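Local coordinates for protein amoebiasin-2 (Entamoeba histolytica, PDB 3M86) that inhibits cysteine proteases of the parasite itself, blocking the substrate-binding site with a wedge of three loops, at residues H7-T10 and E11-H15. Sequence-based numbering, arbitrary orientation.
Sequences HILT and EKEDH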
ATOM      1  N   HIS A   7      -3.979   8.856  -6.142  1.00  9.68           N
ATOM      2  CA  HIS A   7      -3.826   7.696  -7.013  1.00  8.96           C
ATOM      3  C   HIS A   7      -3.974   6.432  -6.208  1.00  8.61           C
ATOM      4  O   HIS A   7      -3.270   6.251  -5.224  1.00 11.56           O
ATOM      5  CB  HIS A   7      -2.453   7.713  -7.682  1.00  9.63           C
ATOM      6  CG  HIS A   7      -2.128   9.022  -8.318  1.00 10.81           C
ATOM      7  ND1 HIS A   7      -2.282   9.254  -9.670  1.00 13.60           N
ATOM      8  CD2 HIS A   7      -1.665  10.179  -7.784  1.00 12.82           C
ATOM      9  CE1 HIS A   7      -1.937  10.501  -9.937  1.00 12.07           C
ATOM     10  NE2 HIS A   7      -1.556  11.081  -8.814  1.00 12.49           N
ATOM     11  N   ILE A   8      -4.892   5.567  -6.637  1.00  8.15           N
ATOM     12  CA  ILE A   8      -5.191   4.357  -5.872  1.00  8.78           C
ATOM     13  C   ILE A   8      -4.438   3.175  -6.475  1.00 12.27           C
ATOM     14  O   ILE A   8      -4.492   2.941  -7.687  1.00 12.48           O
ATOM     15  CB  ILE A   8      -6.697   4.073  -5.846  1.00 12.08           C
ATOM     16  CG1 ILE A   8      -7.424   5.204  -5.108  1.00 21.97           C
ATOM     17  CG2 ILE A   8      -6.966   2.745  -5.128  1.00 14.46           C
ATOM     18  CD1 ILE A   8      -8.928   5.090  -5.111  1.00 33.85           C
ATOM     19  N   LEU A   9      -3.705   2.456  -5.631  1.00  9.66           N
ATOM     20  CA  LEU A   9      -2.972   1.277  -6.087  1.00  8.09           C
ATOM     21  C   LEU A   9      -3.492   0.066  -5.338  1.00  9.42           C
ATOM     22  O   LEU A   9      -3.706   0.127  -4.128  1.00 10.85           O
ATOM     23  CB  LEU A   9      -1.485   1.437  -5.824  1.00  7.60           C
ATOM     24  CG  LEU A   9      -0.791   2.544  -6.614  1.00 12.26           C
ATOM     25  CD1 LEU A   9       0.634   2.716  -6.159  1.00 14.15           C
ATOM     26  CD2 LEU A   9      -0.852   2.214  -8.111  1.00 16.34           C
ATOM     27  N   THR A  10      -3.708  -1.028  -6.070  1.00  9.94           N
ATOM     28  CA  THR A  10      -4.148  -2.278  -5.466  1.00 11.00           C
ATOM     29  C   THR A  10      -3.225  -3.420  -5.874  1.00 13.71           C
ATOM     30  O   THR A  10      -2.222  -3.208  -6.546  1.00 11.33           O
ATOM     31  CB  THR A  10      -5.585  -2.636  -5.895  1.00 13.13           C
ATOM     32  OG1 THR A  10      -5.581  -3.115  -7.249  1.00 12.68           O
ATOM     33  CG2 THR A  10      -6.501  -1.426  -5.770  1.00 14.69           C
ATOM     34  N   GLU A  11      -3.572  -4.636  -5.476  1.00 11.16           N
ATOM     35  CA  GLU A  11      -2.790  -5.808  -5.849  1.00 13.22           C
ATOM     36  C   GLU A  11      -2.659  -5.897  -7.363  1.00 14.49           C
ATOM     37  O   GLU A  11      -1.670  -6.409  -7.887  1.00 16.47           O
ATOM     38  CB  GLU A  11      -3.479  -7.082  -5.338  1.00 10.53           C
ATOM     39  CG  GLU A  11      -3.496  -7.246  -3.815  1.00  9.94           C
ATOM     40  CD  GLU A  11      -4.699  -6.607  -3.132  1.00 11.86           C
ATOM     41  OE1 GLU A  11      -5.016  -7.037  -1.996  1.00 11.62           O
ATOM     42  OE2 GLU A  11      -5.302  -5.669  -3.708  1.00 14.75           O
ATOM     43  N   LYS A  12      -3.672  -5.407  -8.062  1.00 11.89           N
ATOM     44  CA  LYS A  12      -3.723  -5.554  -9.513  1.00 13.73           C
ATOM     45  C   LYS A  12      -2.694  -4.696 -10.247  1.00 18.84           C
ATOM     46  O   LYS A  12      -2.395  -4.955 -11.422  1.00 22.64           O
ATOM     47  CB  LYS A  12      -5.140  -5.298 -10.018  1.00 18.01           C
ATOM     48  CG  LYS A  12      -6.154  -6.281  -9.418  1.00 28.03           C
ATOM     49  CD  LYS A  12      -7.464  -6.298 -10.189  1.00 31.19           C
ATOM     50  CE  LYS A  12      -7.258  -6.829 -11.589  1.00 29.88           C
ATOM     51  NZ  LYS A  12      -8.529  -6.855 -12.356  1.00 45.18           N
ATOM     52  N   GLU A  13      -2.156  -3.687  -9.563  1.00 14.76           N
ATOM     53  CA  GLU A  13      -1.179  -2.760 -10.146  1.00 14.08           C
ATOM     54  C   GLU A  13       0.268  -3.133  -9.836  1.00 13.31           C
ATOM     55  O   GLU A  13       1.174  -2.333  -9.998  1.00 15.93           O
ATOM     56  CB  GLU A  13      -1.460  -1.320  -9.704  1.00 15.78           C
ATOM     57  CG  GLU A  13      -2.659  -0.702 -10.397  1.00 23.14           C
ATOM     58  CD  GLU A  13      -3.970  -1.329  -9.969  1.00 25.72           C
ATOM     59  OE1 GLU A  13      -4.246  -1.355  -8.750  1.00 17.76           O
ATOM     60  OE2 GLU A  13      -4.736  -1.783 -10.846  1.00 23.29           O
ATOM     61  N   ASP A  14       0.481  -4.368  -9.399  1.00 13.97           N
ATOM     62  CA  ASP A  14       1.837  -4.868  -9.195  1.00 13.85           C
ATOM     63  C   ASP A  14       2.699  -4.550 -10.422  1.00 18.83           C
ATOM     64  O   ASP A  14       2.294  -4.796 -11.557  1.00 20.60           O
ATOM     65  CB  ASP A  14       1.801  -6.377  -8.967  1.00 14.80           C
ATOM     66  CG  ASP A  14       3.131  -6.935  -8.503  1.00 27.36           C
ATOM     67  OD1 ASP A  14       3.351  -8.161  -8.641  1.00 26.75           O
ATOM     68  OD2 ASP A  14       3.961  -6.155  -8.006  1.00 16.90           O
ATOM     69  N   HIS A  15       3.884  -4.006 -10.164  1.00 16.11           N
ATOM     70  CA  HIS A  15       4.865  -3.654 -11.196  1.00 16.54           C
ATOM     71  C   HIS A  15       4.519  -2.419 -12.029  1.00 20.50           C
ATOM     72  O   HIS A  15       5.208  -2.115 -13.009  1.00 20.95           O
ATOM     73  CB  HIS A  15       5.180  -4.851 -12.107  1.00 23.15           C
ATOM     74  CG  HIS A  15       5.801  -6.002 -11.383  1.00 34.90           C
ATOM     75  ND1 HIS A  15       6.985  -5.887 -10.685  1.00 41.36           N
ATOM     76  CD2 HIS A  15       5.404  -7.289 -11.244  1.00 45.76           C
ATOM     77  CE1 HIS A  15       7.287  -7.054 -10.142  1.00 46.89           C
ATOM     78  NE2 HIS A  15       6.346  -7.921 -10.468  1.00 49.58           N
TER
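Thr10 and Glu13 grip each other across the two ends of a single tight turn, in a variant of the capping box, on a single 3-10 turn, with Thr10 in the N-cap place. Glu13 OE1 lies 2.8 Å from Thr10 N and accepts its N-H, which comes in nearly along the C-O axis. The same oxygen accepts from the threonine hydroxyl, at 2.7 Å from OG1 to OE1, on the syn side and 25° out of the carboxylate plane. In a classical box the hydroxyl would accept from the backbone of the glutamate; here Thr10 OG1 accepts instead from Lys12 N, 3.1 Å away, which makes an ST turn. With chi1 at 75°, OG1 sits between the backbone N and the carbonyl carbon, where it can serve both partners.

Glu13 gets back to Thr10 by folding its chain at chi2 (69°). In the backbone, Glu13 N closes a type I turn on Thr10 O at 3.1 Å, the donor standing well above the carbonyl plane. Two oxygens and a main-chain N-H of one threonine are thus tied to the turn that follows it. Buried Leu9 lies against the aliphatic part of the glutamate, its CD2 3.9 Å from Glu13 CB.

The turn follows the edge strand 6-9 and begins the link to strand 17-20, in the opposite sheet of the immunoglobulin-like sandwich. Tyr106 OH also bonds Thr10 O, while Glu11 OE1 accepts from Arg31 N of the neighbouring strand 25-32. Further along the link, Asp14 OD2 accepts from the backbone N of Thr105.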